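Polyamine aminopropyltransferase (Thermotoga maritima, PDB 1JQ3) catalyses the transfer of an aminopropyl group from decarboxylated S-adenosylmethionine to putrescine, yielding spermidine and S-methyl-5'-thioadenosine. Local coordinates at residues A[44-49]-A[60-65]; A[75-80]-A[168-173]; A[118-123]-A[149-154]; A[172-177]-A[204-209]. All blocks are in the same frame, centred on the assembly; numbering follows the deposited sequence.

Interaction 1: A[44-49]-A[60-65]. With AAT (S-adenosyl-1,8-diamino-3-thiooctane), chain E.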
# COMPACT_ATOMS: atom_id res chain seq x y z
N ASP A 44 -12.20 22.20 13.39
CA ASP A 44 -13.62 22.09 13.07
C ASP A 44 -13.79 22.00 11.56
O ASP A 44 -14.85 21.64 11.06
CB ASP A 44 -14.39 23.32 13.58
CG ASP A 44 -14.69 23.24 15.06
OD1 ASP A 44 -14.75 22.12 15.61
OD2 ASP A 44 -14.89 24.31 15.68
N ILE A 45 -12.71 22.27 10.84
CA ILE A 45 -12.76 22.28 9.38
C ILE A 45 -12.11 21.10 8.67
O ILE A 45 -12.69 20.55 7.72
CB ILE A 45 -12.12 23.60 8.85
CG1 ILE A 45 -12.99 24.79 9.28
CG2 ILE A 45 -11.98 23.58 7.34
CD1 ILE A 45 -12.27 26.12 9.21
N GLN A 46 -10.95 20.67 9.14
CA GLN A 46 -10.22 19.61 8.44
C GLN A 46 -9.15 18.98 9.31
O GLN A 46 -8.88 19.44 10.42
CB GLN A 46 -9.56 20.22 7.20
CG GLN A 46 -8.57 21.32 7.59
CD GLN A 46 -8.39 22.40 6.53
OE1 GLN A 46 -8.03 23.53 6.85
NE2 GLN A 46 -8.58 22.04 5.27
N ARG A 47 -8.50 17.96 8.76
CA ARG A 47 -7.45 17.24 9.47
C ARG A 47 -6.07 17.65 8.96
O ARG A 47 -5.86 17.73 7.75
CB ARG A 47 -7.64 15.73 9.30
CG ARG A 47 -6.55 14.94 10.00
CD ARG A 47 -6.78 13.44 10.00
NE ARG A 47 -5.50 12.83 10.37
CZ ARG A 47 -5.34 11.80 11.19
NH1 ARG A 47 -6.39 11.20 11.76
NH2 ARG A 47 -4.10 11.44 11.53
N ILE A 48 -5.16 17.93 9.88
CA ILE A 48 -3.79 18.32 9.55
C ILE A 48 -2.82 17.19 9.93
O ILE A 48 -2.93 16.62 11.01
CB ILE A 48 -3.36 19.53 10.42
CG1 ILE A 48 -4.20 20.76 10.09
CG2 ILE A 48 -1.84 19.83 10.24
CD1 ILE A 48 -4.03 21.88 11.14
N ASP A 49 -1.92 16.83 9.01
CA ASP A 49 -0.89 15.86 9.32
C ASP A 49 0.42 16.42 8.82
O ASP A 49 0.49 16.92 7.69
CB ASP A 49 -1.16 14.51 8.68
CG ASP A 49 -2.27 13.77 9.38
OD1 ASP A 49 -2.05 13.24 10.51
OD2 ASP A 49 -3.37 13.75 8.81
N PHE A 60 3.46 18.46 4.71
CA PHE A 60 2.26 18.97 5.33
C PHE A 60 1.09 18.55 4.45
O PHE A 60 1.11 18.80 3.25
CB PHE A 60 2.39 20.50 5.46
CG PHE A 60 1.07 21.23 5.69
CD1 PHE A 60 0.10 20.72 6.57
CD2 PHE A 60 0.81 22.42 5.03
CE1 PHE A 60 -1.10 21.41 6.78
CE2 PHE A 60 -0.38 23.12 5.24
CZ PHE A 60 -1.33 22.61 6.11
N ALA A 61 0.08 17.92 5.06
CA ALA A 61 -1.10 17.44 4.34
C ALA A 61 -2.39 17.83 5.03
O ALA A 61 -2.46 17.87 6.26
CB ALA A 61 -1.03 15.91 4.21
N LEU A 62 -3.42 18.13 4.24
CA LEU A 62 -4.75 18.47 4.78
C LEU A 62 -5.72 17.46 4.18
O LEU A 62 -5.80 17.32 2.96
CB LEU A 62 -5.16 19.89 4.39
CG LEU A 62 -4.43 21.04 5.06
CD1 LEU A 62 -4.91 22.37 4.46
CD2 LEU A 62 -4.69 21.03 6.57
N ASP A 63 -6.43 16.75 5.07
CA ASP A 63 -7.37 15.70 4.67
C ASP A 63 -6.74 14.69 3.72
O ASP A 63 -7.36 14.23 2.76
CB ASP A 63 -8.65 16.29 4.07
CG ASP A 63 -9.51 16.99 5.10
OD1 ASP A 63 -9.37 16.72 6.31
OD2 ASP A 63 -10.34 17.82 4.70
N GLY A 64 -5.49 14.32 4.00
CA GLY A 64 -4.81 13.34 3.16
C GLY A 64 -4.43 13.83 1.78
O GLY A 64 -4.33 13.04 0.84
N ILE A 65 -4.28 15.15 1.63
CA ILE A 65 -3.88 15.73 0.35
C ILE A 65 -2.63 16.57 0.63
O ILE A 65 -2.63 17.40 1.54
CB ILE A 65 -5.00 16.60 -0.28
CG1 ILE A 65 -6.21 15.71 -0.59
CG2 ILE A 65 -4.49 17.25 -1.59
CD1 ILE A 65 -7.45 16.45 -1.08
N AAT E . 0.30 26.80 -0.10
CA AAT E . 0.30 25.54 -0.68
CB AAT E . -0.80 24.74 -0.16
CG AAT E . -2.06 25.48 -0.23
SD AAT E . -2.76 25.56 1.42
C5' AAT E . -4.48 26.04 1.18
C4' AAT E . -5.11 26.66 2.38
O4' AAT E . -6.21 27.31 2.02
C3' AAT E . -5.52 25.69 3.40
O3' AAT E . -4.74 26.01 4.51
C2' AAT E . -7.06 25.97 3.69
O2' AAT E . -7.57 25.84 5.01
C1' AAT E . -7.18 27.33 3.02
N9 AAT E . -8.40 27.59 2.31
C8 AAT E . -9.43 26.77 1.94
N7 AAT E . -10.67 27.32 1.92
C5 AAT E . -10.47 28.54 2.31
C6 AAT E . -11.44 29.66 2.47
N6 AAT E . -12.80 29.52 2.21
N1 AAT E . -11.01 30.92 2.91
C2 AAT E . -9.64 31.02 3.17
N3 AAT E . -8.66 30.04 3.03
C4 AAT E . -9.09 28.78 2.58
C11 AAT E . -3.03 24.77 -1.15
C12 AAT E . -2.80 24.31 -2.58
C13 AAT E . -2.52 22.83 -2.69
C14 AAT E . -3.24 21.96 -3.71
C15 AAT E . -2.97 20.47 -3.84
N16 AAT E . -3.49 19.46 -4.69
O HOH W 1 -12.60 18.37 6.04
O HOH W 2 -4.03 15.11 6.47
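R47 and D63 clasp each other where an antiparallel beta hairpin, strands 47-53 and 59-62, begins on one side and ends on the other. D63 N donates to R47 O at 2.9 Å. The return bond goes to a side chain: R47 N meets D63 OD1 at 2.9 Å, coming from 36° above the carboxylate plane. The aspartate can stand in for a carbonyl because its CG lies anti to its own carbonyl carbon (chi1 -70°) and folds back beside its backbone N. Two residues further into the hairpin, D49 and A61 form a hydrogen-bonded pair, with A61 N to D49 O at 2.8 Å. Between these rungs I48 and L62 form a non-hydrogen-bonded pair with both side chains on one face, side by side, I48 CG1 to L62 CD2 3.6 Å. The other methyl of L62 serves the ligand, CD1 lying 3.5 Å from AAT C3', near Q46, which binds methylthioadenosine.

In the next shell the extended R47 chain grips the D49 carboxylate side-on, NE to OD2 and NH2 to OD1, using both syn lone pairs. N35 and H16 of the second subunit bond to R47 and D49 respectively, and S40 also bonds to D49, tying the tetramerisation region to its neighbour. A water donates to both I45 O and D63 OD2, the latter at 2.7 Å.

Interaction 2: A[75-80]-A[168-173]. With AAT (S-adenosyl-1,8-diamino-3-thiooctane), chain E.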
# COMPACT_ATOMS: atom_id res chain seq x y z
N MET A 75 8.65 25.87 -5.73
CA MET A 75 8.21 25.84 -7.12
C MET A 75 6.83 26.43 -7.28
O MET A 75 6.57 27.21 -8.20
CB MET A 75 8.20 24.41 -7.65
CG MET A 75 9.54 23.72 -7.62
SD MET A 75 9.41 22.07 -8.36
CE MET A 75 10.98 21.33 -7.83
N TYR A 76 5.95 26.04 -6.36
CA TYR A 76 4.58 26.48 -6.34
C TYR A 76 4.48 27.92 -5.87
O TYR A 76 3.99 28.78 -6.61
CB TYR A 76 3.76 25.55 -5.42
CG TYR A 76 2.34 26.00 -5.17
CD1 TYR A 76 1.33 25.76 -6.10
CD2 TYR A 76 2.01 26.68 -4.00
CE1 TYR A 76 0.01 26.20 -5.87
CE2 TYR A 76 0.72 27.12 -3.76
CZ TYR A 76 -0.27 26.88 -4.69
OH TYR A 76 -1.54 27.32 -4.43
N HIS A 77 4.99 28.21 -4.68
CA HIS A 77 4.90 29.56 -4.13
C HIS A 77 5.56 30.64 -4.97
O HIS A 77 5.01 31.73 -5.10
CB HIS A 77 5.39 29.58 -2.69
CG HIS A 77 4.57 28.71 -1.79
ND1 HIS A 77 5.12 27.70 -1.03
CD2 HIS A 77 3.24 28.67 -1.56
CE1 HIS A 77 4.16 27.08 -0.37
NE2 HIS A 77 3.00 27.65 -0.67
N GLU A 78 6.69 30.33 -5.60
CA GLU A 78 7.35 31.32 -6.44
C GLU A 78 6.55 31.62 -7.70
O GLU A 78 6.44 32.77 -8.09
CB GLU A 78 8.77 30.91 -6.81
CG GLU A 78 9.72 30.97 -5.64
CD GLU A 78 11.17 30.80 -6.05
OE1 GLU A 78 11.47 30.89 -7.26
OE2 GLU A 78 12.01 30.60 -5.16
N MET A 79 5.94 30.60 -8.30
CA MET A 79 5.16 30.84 -9.51
C MET A 79 3.81 31.50 -9.22
O MET A 79 3.37 32.36 -9.98
CB MET A 79 4.94 29.54 -10.30
CG MET A 79 6.20 29.05 -11.01
SD MET A 79 6.95 30.35 -12.09
CE MET A 79 5.70 30.46 -13.37
N LEU A 80 3.18 31.14 -8.11
CA LEU A 80 1.89 31.73 -7.78
C LEU A 80 2.04 33.21 -7.42
O LEU A 80 1.22 34.03 -7.83
CB LEU A 80 1.22 30.97 -6.61
CG LEU A 80 -0.14 31.50 -6.15
CD1 LEU A 80 -1.18 31.36 -7.25
CD2 LEU A 80 -0.60 30.75 -4.89
N ILE A 168 -4.08 37.22 -4.45
CA ILE A 168 -3.59 35.91 -4.83
C ILE A 168 -4.45 34.85 -4.13
O ILE A 168 -4.68 34.94 -2.93
CB ILE A 168 -2.13 35.72 -4.40
CG1 ILE A 168 -1.22 36.68 -5.18
CG2 ILE A 168 -1.69 34.27 -4.61
CD1 ILE A 168 0.18 36.84 -4.56
N ILE A 169 -4.97 33.90 -4.91
CA ILE A 169 -5.78 32.81 -4.35
C ILE A 169 -4.90 31.56 -4.21
O ILE A 169 -4.51 30.94 -5.20
CB ILE A 169 -6.99 32.45 -5.23
CG1 ILE A 169 -7.76 33.71 -5.65
CG2 ILE A 169 -7.92 31.50 -4.46
CD1 ILE A 169 -8.11 34.62 -4.48
N ASP A 170 -4.59 31.20 -2.98
CA ASP A 170 -3.74 30.04 -2.66
C ASP A 170 -4.64 29.05 -1.92
O ASP A 170 -4.48 28.80 -0.74
CB ASP A 170 -2.60 30.53 -1.76
CG ASP A 170 -1.54 29.46 -1.50
OD1 ASP A 170 -1.70 28.29 -1.90
OD2 ASP A 170 -0.55 29.80 -0.83
N SER A 171 -5.58 28.48 -2.66
CA SER A 171 -6.57 27.57 -2.10
C SER A 171 -6.32 26.07 -2.19
O SER A 171 -5.44 25.60 -2.93
CB SER A 171 -7.88 27.82 -2.83
OG SER A 171 -7.69 27.54 -4.21
N THR A 172 -7.14 25.31 -1.46
CA THR A 172 -7.10 23.86 -1.50
C THR A 172 -7.95 23.49 -2.73
O THR A 172 -8.43 24.38 -3.46
CB THR A 172 -7.75 23.22 -0.23
OG1 THR A 172 -8.99 23.88 0.09
CG2 THR A 172 -6.82 23.30 0.96
N ASP A 173 -8.11 22.20 -3.00
CA ASP A 173 -8.92 21.77 -4.14
C ASP A 173 -10.37 22.17 -3.82
O ASP A 173 -10.80 22.09 -2.67
CB ASP A 173 -8.79 20.26 -4.35
CG ASP A 173 -7.34 19.79 -4.41
OD1 ASP A 173 -6.66 20.01 -5.44
OD2 ASP A 173 -6.87 19.19 -3.42
N AAT E . 0.30 26.80 -0.10
CA AAT E . 0.30 25.54 -0.68
CB AAT E . -0.80 24.74 -0.16
CG AAT E . -2.06 25.48 -0.23
SD AAT E . -2.76 25.56 1.42
C5' AAT E . -4.48 26.04 1.18
C4' AAT E . -5.11 26.66 2.38
O4' AAT E . -6.21 27.31 2.02
C3' AAT E . -5.52 25.69 3.40
O3' AAT E . -4.74 26.01 4.51
C2' AAT E . -7.06 25.97 3.69
O2' AAT E . -7.57 25.84 5.01
C1' AAT E . -7.18 27.33 3.02
N9 AAT E . -8.40 27.59 2.31
C8 AAT E . -9.43 26.77 1.94
N7 AAT E . -10.67 27.32 1.92
C5 AAT E . -10.47 28.54 2.31
C6 AAT E . -11.44 29.66 2.47
N6 AAT E . -12.80 29.52 2.21
N1 AAT E . -11.01 30.92 2.91
C2 AAT E . -9.64 31.02 3.17
N3 AAT E . -8.66 30.04 3.03
C4 AAT E . -9.09 28.78 2.58
C11 AAT E . -3.03 24.77 -1.15
C12 AAT E . -2.80 24.31 -2.58
C13 AAT E . -2.52 22.83 -2.69
C14 AAT E . -3.24 21.96 -3.71
C15 AAT E . -2.97 20.47 -3.84
N16 AAT E . -3.49 19.46 -4.69
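The Y76 hydroxyl reaches D170 OD1 at 2.7 Å, while the ring and carboxylate planes are turned 46° apart. The hydroxyl stands 47° out of the carboxylate plane, above OD1. Y76 arrives there because its CG is anti to the backbone N (chi1 173°), which sends the ring from the helix toward the strand end. H77, one residue on, crosses D170 at about a right angle and meets an amine of the bound ligand at its ring edge: AAT N lies in the imidazole plane, 2.9 Å from H77 NE2. That amine also bonds to D170 OD1 at 3.1 Å and, weakly, to OD2, so one nitrogen is held between a ring edge and a carboxylate.

The setting is the Rossmann-like fold of AdoMet-dependent enzymes, with D170 at the C-terminal end of strand 164-170 and segment 75-80 of helix 73-87 running nearly antiparallel to residues 168-170. Helix and strand segments are 10.4 Å apart at their axes, a gap filled by L80, whose CG packs on I168 CG2 at 3.5 Å and whose CD2 touches D170 CB at 3.7 Å. D170 is the inferred proton acceptor. Its OD2 takes a further bond from T104, and H77 ND1 is fixed by E73. Replacing Y76 by a phenylalanine would probably leave D170 OD1 without its hydroxyl donor and the carboxylate less firmly set against the amine. Y239 packs edge-to-face with the Y76 ring, and the Y76 CE2 atom lies 3.5 Å from AAT CA.

Interaction 3: A[118-123]-A[149-154]. With AAT (S-adenosyl-1,8-diamino-3-thiooctane), chain E.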
# COMPACT_ATOMS: atom_id res chain seq x y z
N ILE A 118 -1.92 40.96 3.63
CA ILE A 118 -2.90 40.31 4.47
C ILE A 118 -3.04 38.85 4.08
O ILE A 118 -3.20 38.53 2.90
CB ILE A 118 -4.28 40.99 4.37
CG1 ILE A 118 -4.19 42.44 4.89
CG2 ILE A 118 -5.32 40.17 5.16
CD1 ILE A 118 -5.50 43.21 4.82
N LEU A 119 -2.91 37.97 5.07
CA LEU A 119 -3.05 36.54 4.84
C LEU A 119 -4.39 36.13 5.47
O LEU A 119 -4.53 36.14 6.69
CB LEU A 119 -1.90 35.77 5.49
CG LEU A 119 -1.90 34.26 5.21
CD1 LEU A 119 -1.88 34.02 3.68
CD2 LEU A 119 -0.72 33.61 5.89
N CYS A 120 -5.34 35.78 4.62
CA CYS A 120 -6.68 35.40 5.05
C CYS A 120 -6.88 33.90 4.94
O CYS A 120 -7.19 33.38 3.86
CB CYS A 120 -7.72 36.13 4.21
SG CYS A 120 -9.41 35.90 4.79
N GLU A 121 -6.67 33.22 6.06
CA GLU A 121 -6.77 31.77 6.15
C GLU A 121 -8.03 31.41 6.94
O GLU A 121 -8.28 31.97 8.00
CB GLU A 121 -5.50 31.22 6.84
CG GLU A 121 -5.57 29.78 7.36
CD GLU A 121 -5.83 28.75 6.29
OE1 GLU A 121 -5.17 28.81 5.22
OE2 GLU A 121 -6.70 27.87 6.52
N VAL A 122 -8.78 30.43 6.46
CA VAL A 122 -10.03 30.05 7.12
C VAL A 122 -9.85 29.24 8.40
O VAL A 122 -10.65 29.35 9.34
CB VAL A 122 -10.95 29.27 6.14
CG1 VAL A 122 -10.39 27.88 5.87
CG2 VAL A 122 -12.38 29.23 6.65
N ASP A 123 -8.76 28.50 8.47
CA ASP A 123 -8.53 27.63 9.62
C ASP A 123 -7.42 28.09 10.54
O ASP A 123 -6.24 27.98 10.20
CB ASP A 123 -8.25 26.22 9.09
CG ASP A 123 -8.35 25.15 10.15
OD1 ASP A 123 -8.41 25.47 11.36
OD2 ASP A 123 -8.36 23.96 9.77
N VAL A 149 -5.39 37.10 9.13
CA VAL A 149 -6.81 37.17 9.43
C VAL A 149 -7.42 35.78 9.31
O VAL A 149 -7.19 35.07 8.33
CB VAL A 149 -7.55 38.13 8.46
CG1 VAL A 149 -9.03 38.18 8.80
CG2 VAL A 149 -6.96 39.52 8.52
N ILE A 150 -8.16 35.35 10.34
CA ILE A 150 -8.80 34.05 10.27
C ILE A 150 -10.22 34.30 9.80
O ILE A 150 -11.03 34.87 10.53
CB ILE A 150 -8.80 33.33 11.64
CG1 ILE A 150 -7.37 33.24 12.19
CG2 ILE A 150 -9.40 31.93 11.50
CD1 ILE A 150 -6.38 32.61 11.22
N ALA A 151 -10.50 33.94 8.56
CA ALA A 151 -11.81 34.14 7.97
C ALA A 151 -11.93 33.37 6.68
O ALA A 151 -10.92 32.94 6.11
CB ALA A 151 -12.01 35.65 7.68
N ASN A 152 -13.18 33.25 6.20
CA ASN A 152 -13.49 32.60 4.94
C ASN A 152 -13.24 33.70 3.90
O ASN A 152 -13.91 34.73 3.92
CB ASN A 152 -14.96 32.16 4.91
CG ASN A 152 -15.41 31.62 3.55
OD1 ASN A 152 -14.65 31.64 2.57
ND2 ASN A 152 -16.64 31.13 3.49
N GLY A 153 -12.27 33.47 3.01
CA GLY A 153 -11.92 34.46 2.01
C GLY A 153 -13.04 34.97 1.12
O GLY A 153 -13.03 36.13 0.71
N ALA A 154 -14.01 34.11 0.83
CA ALA A 154 -15.14 34.48 -0.02
C ALA A 154 -16.02 35.52 0.66
O ALA A 154 -16.61 36.38 0.00
CB ALA A 154 -15.96 33.24 -0.39
N AAT E . 0.30 26.80 -0.10
CA AAT E . 0.30 25.54 -0.68
CB AAT E . -0.80 24.74 -0.16
CG AAT E . -2.06 25.48 -0.23
SD AAT E . -2.76 25.56 1.42
C5' AAT E . -4.48 26.04 1.18
C4' AAT E . -5.11 26.66 2.38
O4' AAT E . -6.21 27.31 2.02
C3' AAT E . -5.52 25.69 3.40
O3' AAT E . -4.74 26.01 4.51
C2' AAT E . -7.06 25.97 3.69
O2' AAT E . -7.57 25.84 5.01
C1' AAT E . -7.18 27.33 3.02
N9 AAT E . -8.40 27.59 2.31
C8 AAT E . -9.43 26.77 1.94
N7 AAT E . -10.67 27.32 1.92
C5 AAT E . -10.47 28.54 2.31
C6 AAT E . -11.44 29.66 2.47
N6 AAT E . -12.80 29.52 2.21
N1 AAT E . -11.01 30.92 2.91
C2 AAT E . -9.64 31.02 3.17
N3 AAT E . -8.66 30.04 3.03
C4 AAT E . -9.09 28.78 2.58
C11 AAT E . -3.03 24.77 -1.15
C12 AAT E . -2.80 24.31 -2.58
C13 AAT E . -2.52 22.83 -2.69
C14 AAT E . -3.24 21.96 -3.71
C15 AAT E . -2.97 20.47 -3.84
N16 AAT E . -3.49 19.46 -4.69
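L119 O accepts from V149 N at 2.8 Å in a nearly straight bond (177°), the first of three backbone bonds between the segments, along the parallel strands 116-121 and 146-150 and just past the end of the second. V149 O accepts from E121 N at 3.0 Å, and E121 O from A151 N, which stands 48° above the carbonyl plane as the second segment leaves the sheet.

Beyond these bonds the strand ends turn to the ligand. The E121 chain, bent at chi2, places OE1 2.9 Å from AAT O3', which donates to it, and OE2 2.7 Å from AAT O2'. D123 N also donates to E121 OE2, on its anti side. An acidic residue gripping the ribose hydroxyls at this strand end is characteristic of the AdoMet-dependent methyltransferase fold. The adenine is read by the other segment: N152 OD1 accepts from AAT N6 at 2.8 Å, and G153 N donates to AAT N1 at 2.8 Å. N152 is also the N-cap of helix 153-156, its OD1 accepting from A154 N.

Strand 146-150 is outermost, with strand 116-121 between it and 93-98. Y156 of helix 153-156 lies against C120, V149 and A151, whereas I127 of helix 124-133 packs on E121 and I150.

Interaction 4: A[172-177]-A[204-209]. With AAT (S-adenosyl-1,8-diamino-3-thiooctane), chain E.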
# COMPACT_ATOMS: atom_id res chain seq x y z
N THR A 172 -7.14 25.31 -1.46
CA THR A 172 -7.10 23.86 -1.50
C THR A 172 -7.95 23.49 -2.73
O THR A 172 -8.43 24.38 -3.46
CB THR A 172 -7.75 23.22 -0.23
OG1 THR A 172 -8.99 23.88 0.09
CG2 THR A 172 -6.82 23.30 0.96
N ASP A 173 -8.11 22.20 -3.00
CA ASP A 173 -8.92 21.77 -4.14
C ASP A 173 -10.37 22.17 -3.82
O ASP A 173 -10.80 22.09 -2.67
CB ASP A 173 -8.79 20.26 -4.35
CG ASP A 173 -7.34 19.79 -4.41
OD1 ASP A 173 -6.66 20.01 -5.44
OD2 ASP A 173 -6.87 19.19 -3.42
N PRO A 174 -11.14 22.60 -4.84
CA PRO A 174 -12.54 23.01 -4.68
C PRO A 174 -13.45 22.02 -3.95
O PRO A 174 -14.50 22.40 -3.42
CB PRO A 174 -13.00 23.25 -6.12
CG PRO A 174 -12.08 22.38 -6.93
CD PRO A 174 -10.75 22.59 -6.26
N THR A 175 -13.05 20.75 -3.94
CA THR A 175 -13.81 19.71 -3.25
C THR A 175 -13.23 19.42 -1.86
O THR A 175 -13.85 18.74 -1.05
CB THR A 175 -13.83 18.39 -4.07
OG1 THR A 175 -12.49 17.93 -4.28
CG2 THR A 175 -14.50 18.63 -5.43
N ALA A 176 -12.04 19.97 -1.59
CA ALA A 176 -11.35 19.79 -0.31
C ALA A 176 -11.54 20.95 0.68
O ALA A 176 -11.36 22.12 0.32
CB ALA A 176 -9.85 19.57 -0.55
N GLY A 177 -11.88 20.60 1.92
CA GLY A 177 -12.10 21.59 2.98
C GLY A 177 -13.05 22.72 2.61
O GLY A 177 -14.08 22.49 1.97
N GLU A 204 -4.38 29.67 -8.04
CA GLU A 204 -3.90 28.35 -8.42
C GLU A 204 -5.12 27.70 -9.08
O GLU A 204 -6.22 27.79 -8.54
CB GLU A 204 -3.41 27.58 -7.17
CG GLU A 204 -4.50 27.04 -6.23
CD GLU A 204 -5.08 25.70 -6.70
OE1 GLU A 204 -6.10 25.25 -6.14
OE2 GLU A 204 -4.52 25.08 -7.63
N THR A 205 -4.95 27.12 -10.27
CA THR A 205 -6.08 26.51 -10.95
C THR A 205 -5.96 25.00 -11.25
O THR A 205 -6.48 24.50 -12.25
CB THR A 205 -6.47 27.29 -12.23
OG1 THR A 205 -5.28 27.64 -12.96
CG2 THR A 205 -7.21 28.57 -11.87
N GLU A 206 -5.25 24.30 -10.37
CA GLU A 206 -5.10 22.84 -10.44
C GLU A 206 -4.37 22.29 -11.66
O GLU A 206 -4.02 23.01 -12.59
CB GLU A 206 -6.49 22.19 -10.41
CG GLU A 206 -7.41 22.67 -9.30
CD GLU A 206 -7.20 21.90 -8.02
OE1 GLU A 206 -6.81 22.52 -7.01
OE2 GLU A 206 -7.42 20.68 -8.04
N ASP A 207 -4.22 20.97 -11.66
CA ASP A 207 -3.58 20.26 -12.76
C ASP A 207 -4.60 19.97 -13.86
O ASP A 207 -5.69 19.47 -13.58
CB ASP A 207 -3.00 18.92 -12.27
CG ASP A 207 -4.04 18.05 -11.57
OD1 ASP A 207 -4.54 18.45 -10.50
OD2 ASP A 207 -4.34 16.96 -12.09
N PRO A 208 -4.26 20.27 -15.13
CA PRO A 208 -5.15 20.02 -16.27
C PRO A 208 -5.04 18.55 -16.67
O PRO A 208 -4.85 18.22 -17.85
CB PRO A 208 -4.56 20.91 -17.38
CG PRO A 208 -3.60 21.83 -16.69
CD PRO A 208 -3.06 21.00 -15.56
N PHE A 209 -5.11 17.66 -15.69
CA PHE A 209 -4.99 16.23 -15.95
C PHE A 209 -6.04 15.49 -15.11
O PHE A 209 -7.10 15.15 -15.62
CB PHE A 209 -3.56 15.75 -15.64
CG PHE A 209 -3.24 14.39 -16.18
CD1 PHE A 209 -2.97 13.32 -15.32
CD2 PHE A 209 -3.21 14.16 -17.55
CE1 PHE A 209 -2.68 12.05 -15.82
CE2 PHE A 209 -2.91 12.89 -18.06
CZ PHE A 209 -2.65 11.83 -17.20
N AAT E . 0.30 26.80 -0.10
CA AAT E . 0.30 25.54 -0.68
CB AAT E . -0.80 24.74 -0.16
CG AAT E . -2.06 25.48 -0.23
SD AAT E . -2.76 25.56 1.42
C5' AAT E . -4.48 26.04 1.18
C4' AAT E . -5.11 26.66 2.38
O4' AAT E . -6.21 27.31 2.02
C3' AAT E . -5.52 25.69 3.40
O3' AAT E . -4.74 26.01 4.51
C2' AAT E . -7.06 25.97 3.69
O2' AAT E . -7.57 25.84 5.01
C1' AAT E . -7.18 27.33 3.02
N9 AAT E . -8.40 27.59 2.31
C8 AAT E . -9.43 26.77 1.94
N7 AAT E . -10.67 27.32 1.92
C5 AAT E . -10.47 28.54 2.31
C6 AAT E . -11.44 29.66 2.47
N6 AAT E . -12.80 29.52 2.21
N1 AAT E . -11.01 30.92 2.91
C2 AAT E . -9.64 31.02 3.17
N3 AAT E . -8.66 30.04 3.03
C4 AAT E . -9.09 28.78 2.58
C11 AAT E . -3.03 24.77 -1.15
C12 AAT E . -2.80 24.31 -2.58
C13 AAT E . -2.52 22.83 -2.69
C14 AAT E . -3.24 21.96 -3.71
C15 AAT E . -2.97 20.47 -3.84
N16 AAT E . -3.49 19.46 -4.69
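This is a loop-to-loop contact between acidic side chains, formed beyond the C-terminal ends of the adjacent parallel strands 164-170 and 199-204. Its core is D173 against E206, whose carboxylate planes stand 88° apart. D173 OD1 points between both oxygens of E206, 2.8 Å from OE2 and 3.0 Å from OE1. Two acid oxygens this near suggest that one group probably holds a proton. D173 OD1 also takes a weak bond from the terminal amine of the ligand, AAT N16, at 3.3 Å, consistent with an acidic seat for the polyamine tail. A bend at chi2 (-87°) turns the E206 carboxylate toward D173, with OE1 against P174 CD. E204 fixes the E206 backbone, accepting from E206 N at OE2, 2.9 Å away.

On the other segment a type I turn runs from D173 to A176. The T172 hydroxyl closes it from outside, OG1 donating to A176 O at 3.0 Å from 45° above the carbonyl plane, while CG2 touches AAT C5' at 3.6 Å. Exchanging T172 for an alanine would probably leave A176 O without that donor, open a gap beside the ribose carbons and slacken the turn.

Around the pair, W214 of helix 212-223 rests on P174, W244 of strand 243-250 borders E206, and I65 and M67 of strand 65-69 back D173 and T172.

All four contacts surround one AAT molecule, from different sides. Interaction 1 lies in the N-terminal four-stranded sheet; interactions 2, 3 and 4 lie at the seven-stranded sheet, with its strand-end loops and the helices beside it. Along the chain interaction 1 closes first, interaction 3 is nested within the loop that interaction 2 closes, and interaction 4 starts where interaction 2 ends, sharing T172 and D173. Their centres are about 11 Å apart for 2 and 4, and about 18 Å for 3 and 4, which do not touch. I65 meets D173, and I45 meets V122, so the N-terminal hairpin completes a pocket in which E121, N152 and G153 hold the adenosine, and H77, D170 and D173 the amines.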